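Nucleoside diphosphate kinase family protein (Babesia bovis, PDB 3JS9) probably catalyses the magnesium-dependent transfer of a terminal phosphate between nucleoside triphosphates and diphosphates. Local coordinates at residues A[38-49]-A[73-84]. Sequence-based numbering, arbitrary orientation.
With SO4 (sulfate ion), chain D; SO4 (sulfate ion), chain E.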
ATOM      1  N   LEU A  38      17.410   4.911  -6.057  1.00 18.26           N
ATOM      2  CA  LEU A  38      18.300   6.054  -6.147  1.00 18.12           C
ATOM      3  C   LEU A  38      18.675   6.399  -4.724  1.00 17.95           C
ATOM      4  O   LEU A  38      17.915   6.131  -3.798  1.00 19.47           O
ATOM      5  CB  LEU A  38      17.629   7.242  -6.847  1.00 17.90           C
ATOM      6  CG  LEU A  38      17.228   6.970  -8.305  1.00 17.69           C
ATOM      7  CD1 LEU A  38      16.613   8.250  -8.930  1.00 17.46           C
ATOM      8  CD2 LEU A  38      18.425   6.417  -9.126  1.00 13.97           C
ATOM      9  N   LYS A  39      19.852   6.967  -4.543  1.00 17.21           N
ATOM     10  CA  LYS A  39      20.344   7.290  -3.219  1.00 16.60           C
ATOM     11  C   LYS A  39      20.006   8.730  -2.900  1.00 16.17           C
ATOM     12  O   LYS A  39      20.288   9.628  -3.701  1.00 15.60           O
ATOM     13  CB  LYS A  39      21.864   7.019  -3.123  1.00 16.26           C
ATOM     14  CG  LYS A  39      22.451   7.591  -1.865  1.00 17.24           C
ATOM     15  CD  LYS A  39      23.721   6.963  -1.431  1.00 18.73           C
ATOM     16  CE  LYS A  39      24.911   7.658  -2.069  1.00 20.36           C
ATOM     17  NZ  LYS A  39      26.141   7.404  -1.284  1.00 19.13           N
ATOM     18  N   LEU A  40      19.393   8.963  -1.737  1.00 16.36           N
ATOM     19  CA  LEU A  40      19.050  10.331  -1.362  1.00 16.31           C
ATOM     20  C   LEU A  40      20.318  11.083  -0.976  1.00 16.88           C
ATOM     21  O   LEU A  40      21.124  10.581  -0.179  1.00 16.74           O
ATOM     22  CB  LEU A  40      18.063  10.355  -0.213  1.00 15.98           C
ATOM     23  CG  LEU A  40      17.619  11.770   0.166  1.00 16.47           C
ATOM     24  CD1 LEU A  40      16.810  12.396  -0.982  1.00 15.55           C
ATOM     25  CD2 LEU A  40      16.787  11.779   1.465  1.00 16.59           C
ATOM     26  N   ILE A  41      20.489  12.274  -1.558  1.00 17.25           N
ATOM     27  CA  ILE A  41      21.612  13.181  -1.275  1.00 17.23           C
ATOM     28  C   ILE A  41      21.228  14.421  -0.426  1.00 17.21           C
ATOM     29  O   ILE A  41      22.017  14.875   0.408  1.00 16.90           O
ATOM     30  CB  ILE A  41      22.244  13.650  -2.604  1.00 18.32           C
ATOM     31  CG1 ILE A  41      22.757  12.438  -3.392  1.00 18.38           C
ATOM     32  CG2 ILE A  41      23.361  14.666  -2.369  1.00 17.73           C
ATOM     33  CD1 ILE A  41      23.753  11.574  -2.586  1.00 18.52           C
ATOM     34  N   ALA A  42      20.026  14.962  -0.638  1.00 16.76           N
ATOM     35  CA  ALA A  42      19.606  16.218  -0.005  1.00 16.78           C
ATOM     36  C   ALA A  42      18.099  16.333  -0.040  1.00 17.56           C
ATOM     37  O   ALA A  42      17.446  15.886  -1.006  1.00 18.70           O
ATOM     38  CB  ALA A  42      20.221  17.426  -0.699  1.00 16.24           C
ATOM     39  N   ALA A  43      17.538  16.938   0.991  1.00 17.30           N
ATOM     40  CA  ALA A  43      16.109  17.141   1.030  1.00 18.76           C
ATOM     41  C   ALA A  43      15.852  18.253   2.011  1.00 19.22           C
ATOM     42  O   ALA A  43      16.599  18.361   2.992  1.00 20.55           O
ATOM     43  CB  ALA A  43      15.412  15.863   1.496  1.00 19.09           C
ATOM     44  N   LYS A  44      14.819  19.064   1.762  1.00 19.22           N
ATOM     45  CA  LYS A  44      14.317  20.053   2.743  1.00 19.02           C
ATOM     46  C   LYS A  44      12.936  20.593   2.358  1.00 18.75           C
ATOM     47  O   LYS A  44      12.640  20.774   1.187  1.00 18.29           O
ATOM     48  CB  LYS A  44      15.278  21.243   2.869  1.00 19.22           C
ATOM     49  CG  LYS A  44      15.556  21.939   1.541  1.00 20.27           C
ATOM     50  CD  LYS A  44      16.464  23.110   1.701  1.00 22.21           C
ATOM     51  CE  LYS A  44      16.861  23.697   0.357  1.00 23.38           C
ATOM     52  NZ  LYS A  44      18.081  24.583   0.504  1.00 23.84           N
ATOM     53  N   PHE A  45      12.103  20.854   3.364  1.00 18.94           N
ATOM     54  CA  PHE A  45      10.829  21.537   3.194  1.00 18.57           C
ATOM     55  C   PHE A  45      11.165  23.045   3.210  1.00 19.48           C
ATOM     56  O   PHE A  45      11.944  23.480   4.039  1.00 18.81           O
ATOM     57  CB  PHE A  45       9.941  21.182   4.402  1.00 18.18           C
ATOM     58  CG  PHE A  45       8.487  21.568   4.266  1.00 15.48           C
ATOM     59  CD1 PHE A  45       7.776  21.340   3.072  1.00 12.41           C
ATOM     60  CD2 PHE A  45       7.816  22.120   5.350  1.00 14.49           C
ATOM     61  CE1 PHE A  45       6.446  21.658   2.960  1.00 11.82           C
ATOM     62  CE2 PHE A  45       6.451  22.461   5.257  1.00 12.32           C
ATOM     63  CZ  PHE A  45       5.763  22.222   4.059  1.00 12.24           C
ATOM     64  N   GLU A  46      10.591  23.836   2.316  1.00 20.63           N
ATOM     65  CA  GLU A  46      10.841  25.281   2.325  1.00 22.02           C
ATOM     66  C   GLU A  46       9.770  26.150   1.663  1.00 22.68           C
ATOM     67  O   GLU A  46       8.922  25.668   0.877  1.00 22.29           O
ATOM     68  CB  GLU A  46      12.202  25.616   1.721  1.00 21.88           C
ATOM     69  CG  GLU A  46      12.191  25.836   0.247  1.00 23.15           C
ATOM     70  CD  GLU A  46      13.560  26.224  -0.266  1.00 26.94           C
ATOM     71  OE1 GLU A  46      14.538  26.199   0.527  1.00 28.60           O
ATOM     72  OE2 GLU A  46      13.673  26.542  -1.468  1.00 28.24           O
ATOM     73  N   HIS A  47       9.816  27.433   2.031  1.00 23.40           N
ATOM     74  CA  HIS A  47       9.130  28.508   1.325  1.00 24.12           C
ATOM     75  C   HIS A  47      10.193  29.182   0.450  1.00 23.68           C
ATOM     76  O   HIS A  47      11.020  29.917   0.948  1.00 23.75           O
ATOM     77  CB  HIS A  47       8.585  29.486   2.355  1.00 24.58           C
ATOM     78  CG  HIS A  47       7.772  30.602   1.777  1.00 28.24           C
ATOM     79  ND1 HIS A  47       6.540  30.959   2.289  1.00 31.11           N
ATOM     80  CD2 HIS A  47       8.013  31.447   0.745  1.00 29.62           C
ATOM     81  CE1 HIS A  47       6.051  31.964   1.584  1.00 30.65           C
ATOM     82  NE2 HIS A  47       6.925  32.277   0.641  1.00 30.31           N
ATOM     83  N   PRO A  48      10.182  28.934  -0.852  1.00 23.97           N
ATOM     84  CA  PRO A  48      11.214  29.480  -1.744  1.00 24.74           C
ATOM     85  C   PRO A  48      11.151  31.021  -1.863  1.00 25.67           C
ATOM     86  O   PRO A  48      10.096  31.631  -1.608  1.00 25.10           O
ATOM     87  CB  PRO A  48      10.863  28.882  -3.112  1.00 24.19           C
ATOM     88  CG  PRO A  48       9.667  28.046  -2.907  1.00 24.61           C
ATOM     89  CD  PRO A  48       9.034  28.413  -1.604  1.00 24.27           C
ATOM     90  N   THR A  49      12.275  31.629  -2.254  1.00 26.34           N
ATOM     91  CA  THR A  49      12.330  33.072  -2.511  1.00 26.91           C
ATOM     92  C   THR A  49      12.016  33.319  -3.965  1.00 27.55           C
ATOM     93  O   THR A  49      12.312  32.471  -4.819  1.00 27.40           O
ATOM     94  CB  THR A  49      13.736  33.684  -2.227  1.00 26.84           C
ATOM     95  OG1 THR A  49      14.709  33.079  -3.101  1.00 27.31           O
ATOM     96  CG2 THR A  49      14.128  33.501  -0.767  1.00 24.73           C
ATOM     97  N   ILE A  73       4.801  29.158  -7.386  1.00 33.35           N
ATOM     98  CA  ILE A  73       5.834  28.415  -6.683  1.00 33.29           C
ATOM     99  C   ILE A  73       6.473  29.141  -5.502  1.00 32.63           C
ATOM    100  O   ILE A  73       6.695  28.539  -4.456  1.00 32.41           O
ATOM    101  CB  ILE A  73       6.825  27.816  -7.644  1.00 33.42           C
ATOM    102  CG1 ILE A  73       6.077  26.683  -8.347  1.00 35.40           C
ATOM    103  CG2 ILE A  73       8.010  27.244  -6.874  1.00 32.23           C
ATOM    104  CD1 ILE A  73       6.601  26.355  -9.650  1.00 39.19           C
ATOM    105  N   SER A  74       6.723  30.438  -5.647  1.00 32.07           N
ATOM    106  CA  SER A  74       7.304  31.207  -4.557  1.00 31.24           C
ATOM    107  C   SER A  74       6.317  31.336  -3.386  1.00 30.03           C
ATOM    108  O   SER A  74       6.734  31.386  -2.214  1.00 30.09           O
ATOM    109  CB  SER A  74       7.822  32.573  -5.050  1.00 31.67           C
ATOM    110  OG  SER A  74       6.759  33.486  -5.272  1.00 33.74           O
ATOM    111  N   HIS A  75       5.015  31.343  -3.676  1.00 28.16           N
ATOM    112  CA  HIS A  75       4.056  31.324  -2.572  1.00 27.34           C
ATOM    113  C   HIS A  75       4.241  30.060  -1.733  1.00 25.96           C
ATOM    114  O   HIS A  75       3.973  30.082  -0.524  1.00 26.46           O
ATOM    115  CB  HIS A  75       2.610  31.479  -3.035  1.00 27.75           C
ATOM    116  CG  HIS A  75       1.618  31.485  -1.911  1.00 30.10           C
ATOM    117  ND1 HIS A  75       1.610  32.456  -0.931  1.00 33.36           N
ATOM    118  CD2 HIS A  75       0.600  30.638  -1.609  1.00 31.31           C
ATOM    119  CE1 HIS A  75       0.629  32.213  -0.076  1.00 33.62           C
ATOM    120  NE2 HIS A  75       0.001  31.114  -0.463  1.00 34.04           N
ATOM    121  N   GLY A  76       4.681  28.981  -2.398  1.00 23.53           N
ATOM    122  CA  GLY A  76       5.035  27.720  -1.774  1.00 21.15           C
ATOM    123  C   GLY A  76       3.894  27.068  -1.037  1.00 20.27           C
ATOM    124  O   GLY A  76       2.700  27.362  -1.304  1.00 20.98           O
ATOM    125  N   PRO A  77       4.220  26.156  -0.122  1.00 19.06           N
ATOM    126  CA  PRO A  77       5.535  25.609   0.171  1.00 18.82           C
ATOM    127  C   PRO A  77       5.936  24.549  -0.871  1.00 18.41           C
ATOM    128  O   PRO A  77       5.081  24.109  -1.657  1.00 18.88           O
ATOM    129  CB  PRO A  77       5.319  24.938   1.523  1.00 19.06           C
ATOM    130  CG  PRO A  77       3.899  24.581   1.523  1.00 19.33           C
ATOM    131  CD  PRO A  77       3.176  25.591   0.748  1.00 18.56           C
ATOM    132  N   VAL A  78       7.208  24.161  -0.891  1.00 17.02           N
ATOM    133  CA  VAL A  78       7.667  23.098  -1.779  1.00 16.32           C
ATOM    134  C   VAL A  78       8.522  22.122  -1.009  1.00 16.24           C
ATOM    135  O   VAL A  78       9.034  22.469   0.049  1.00 16.28           O
ATOM    136  CB  VAL A  78       8.449  23.649  -3.035  1.00 16.72           C
ATOM    137  CG1 VAL A  78       7.583  24.646  -3.801  1.00 13.99           C
ATOM    138  CG2 VAL A  78       9.808  24.278  -2.637  1.00 15.97           C
ATOM    139  N   PHE A  79       8.697  20.903  -1.527  1.00 16.43           N
ATOM    140  CA  PHE A  79       9.627  19.975  -0.899  1.00 16.59           C
ATOM    141  C   PHE A  79      10.710  19.601  -1.882  1.00 17.25           C
ATOM    142  O   PHE A  79      10.414  19.057  -2.945  1.00 18.21           O
ATOM    143  CB  PHE A  79       8.893  18.760  -0.337  1.00 16.89           C
ATOM    144  CG  PHE A  79       9.783  17.796   0.414  1.00 17.16           C
ATOM    145  CD1 PHE A  79      10.402  16.750  -0.245  1.00 16.36           C
ATOM    146  CD2 PHE A  79       9.963  17.918   1.790  1.00 16.86           C
ATOM    147  CE1 PHE A  79      11.212  15.866   0.449  1.00 19.99           C
ATOM    148  CE2 PHE A  79      10.779  17.026   2.491  1.00 15.58           C
ATOM    149  CZ  PHE A  79      11.405  16.019   1.832  1.00 15.68           C
ATOM    150  N   CYS A  80      11.963  19.904  -1.521  1.00 17.56           N
ATOM    151  CA  CYS A  80      13.125  19.802  -2.408  1.00 17.38           C
ATOM    152  C   CYS A  80      13.925  18.568  -2.113  1.00 18.31           C
ATOM    153  O   CYS A  80      14.149  18.259  -0.942  1.00 19.27           O
ATOM    154  CB  CYS A  80      14.066  20.992  -2.204  1.00 17.07           C
ATOM    155  SG  CYS A  80      13.295  22.639  -2.200  1.00 17.78           S
ATOM    156  N   MET A  81      14.411  17.897  -3.168  1.00 18.54           N
ATOM    157  CA  MET A  81      15.242  16.688  -3.046  1.00 18.46           C
ATOM    158  C   MET A  81      16.287  16.648  -4.130  1.00 18.19           C
ATOM    159  O   MET A  81      16.071  17.203  -5.210  1.00 18.70           O
ATOM    160  CB  MET A  81      14.401  15.405  -3.175  1.00 18.06           C
ATOM    161  CG  MET A  81      13.388  15.211  -2.045  1.00 18.35           C
ATOM    162  SD  MET A  81      12.171  13.999  -2.558  1.00 21.95           S
ATOM    163  CE  MET A  81      10.967  15.002  -3.496  1.00 17.58           C
ATOM    164  N   ILE A  82      17.418  16.003  -3.838  1.00 17.82           N
ATOM    165  CA  ILE A  82      18.361  15.575  -4.881  1.00 17.56           C
ATOM    166  C   ILE A  82      18.543  14.072  -4.708  1.00 17.12           C
ATOM    167  O   ILE A  82      18.722  13.604  -3.594  1.00 17.44           O
ATOM    168  CB  ILE A  82      19.741  16.235  -4.755  1.00 17.15           C
ATOM    169  CG1 ILE A  82      19.653  17.723  -5.034  1.00 17.21           C
ATOM    170  CG2 ILE A  82      20.795  15.542  -5.679  1.00 16.30           C
ATOM    171  CD1 ILE A  82      21.027  18.451  -4.829  1.00 15.51           C
ATOM    172  N   TRP A  83      18.498  13.344  -5.817  1.00 16.92           N
ATOM    173  CA  TRP A  83      18.641  11.902  -5.844  1.00 16.73           C
ATOM    174  C   TRP A  83      19.778  11.513  -6.776  1.00 17.49           C
ATOM    175  O   TRP A  83      19.949  12.114  -7.836  1.00 17.06           O
ATOM    176  CB  TRP A  83      17.336  11.260  -6.313  1.00 16.28           C
ATOM    177  CG  TRP A  83      16.247  11.343  -5.314  1.00 14.45           C
ATOM    178  CD1 TRP A  83      15.310  12.339  -5.193  1.00 13.58           C
ATOM    179  CD2 TRP A  83      15.979  10.406  -4.269  1.00 12.29           C
ATOM    180  NE1 TRP A  83      14.472  12.065  -4.141  1.00 11.99           N
ATOM    181  CE2 TRP A  83      14.871  10.894  -3.544  1.00 10.89           C
ATOM    182  CE3 TRP A  83      16.578   9.203  -3.865  1.00 10.67           C
ATOM    183  CZ2 TRP A  83      14.333  10.214  -2.448  1.00  9.48           C
ATOM    184  CZ3 TRP A  83      16.044   8.527  -2.768  1.00 11.86           C
ATOM    185  CH2 TRP A  83      14.925   9.034  -2.075  1.00  8.32           C
ATOM    186  N   GLU A  84      20.509  10.462  -6.397  1.00 18.51           N
ATOM    187  CA  GLU A  84      21.718  10.066  -7.082  1.00 19.58           C
ATOM    188  C   GLU A  84      21.625   8.654  -7.635  1.00 19.69           C
ATOM    189  O   GLU A  84      21.055   7.773  -6.988  1.00 20.56           O
ATOM    190  CB  GLU A  84      22.907  10.180  -6.117  1.00 19.98           C
ATOM    191  CG  GLU A  84      24.232   9.691  -6.663  1.00 22.78           C
ATOM    192  CD  GLU A  84      25.375   9.970  -5.723  1.00 29.43           C
ATOM    193  OE1 GLU A  84      25.833   9.034  -5.028  1.00 30.57           O
ATOM    194  OE2 GLU A  84      25.825  11.138  -5.680  1.00 33.78           O
TER
HETATM  195  S   SO4 D 149       4.354  34.944  -0.407  1.00 92.30           S
HETATM  196  O1  SO4 D 149       3.731  34.686  -1.707  1.00 93.22           O
HETATM  197  O2  SO4 D 149       5.744  34.504  -0.505  1.00 91.22           O
HETATM  198  O3  SO4 D 149       4.276  36.366  -0.090  1.00 92.77           O
HETATM  199  O4  SO4 D 149       3.630  34.251   0.662  1.00 92.67           O
HETATM  200  S   SO4 E 150      25.797   3.808  -2.374  1.00 58.26           S
HETATM  201  O1  SO4 E 150      25.202   4.228  -1.110  1.00 60.57           O
HETATM  202  O2  SO4 E 150      26.905   2.899  -2.062  1.00 59.06           O
HETATM  203  O3  SO4 E 150      26.343   4.992  -3.028  1.00 58.39           O
HETATM  204  O4  SO4 E 150      24.744   3.180  -3.182  1.00 53.89           O
HETATM  205  O   HOH W   1      27.494   9.671  -3.052  1.00 25.89           O
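Leu-40 CD1 sits over one face of the Trp-83 indole, 3.7 Å from the centroid of the six-membered ring in a CH-pi contact, while the Leu-38 carbonyl oxygen lies at the ring's edge, 3.2 Å from Trp-83 CZ3. Elsewhere on the rim, Met-81 SD accepts a weak hydrogen bond from Trp-83 NE1, and Phe-33 stacks on the indole. The His-47 ring has the His-75 carbonyl over one face; at its edge His-47 NE2 donates to sulfate O2 at 2.8 Å. His-75 ND1 binds the same sulfate. With CG anti to the backbone N (chi1 -168°), Phe-45 brings CZ within 3.7 Å of Pro-77 CB, and its ring meets Trp-147 of a second subunit edge-to-face. Strands 39-46 and 78-84 run antiparallel within the four-stranded sheet of the ferredoxin-like NDK fold, and a classic beta bulge sets Ile-41 and Ala-42 both against Ile-82. Strand 39-46 is outermost within the chain, and Ala-43 and Phe-45 continue the sheet through backbone bonds to the second subunit. At the end away from the histidines, Lys-39 NZ lies 4.1 Å from Glu-84 OE1, bridged by a water. Lys-39 NZ also binds a second sulfate and the same-chain Trp-147 carbonyl, whereas Glu-84 OE2 salt-bridges Arg-11.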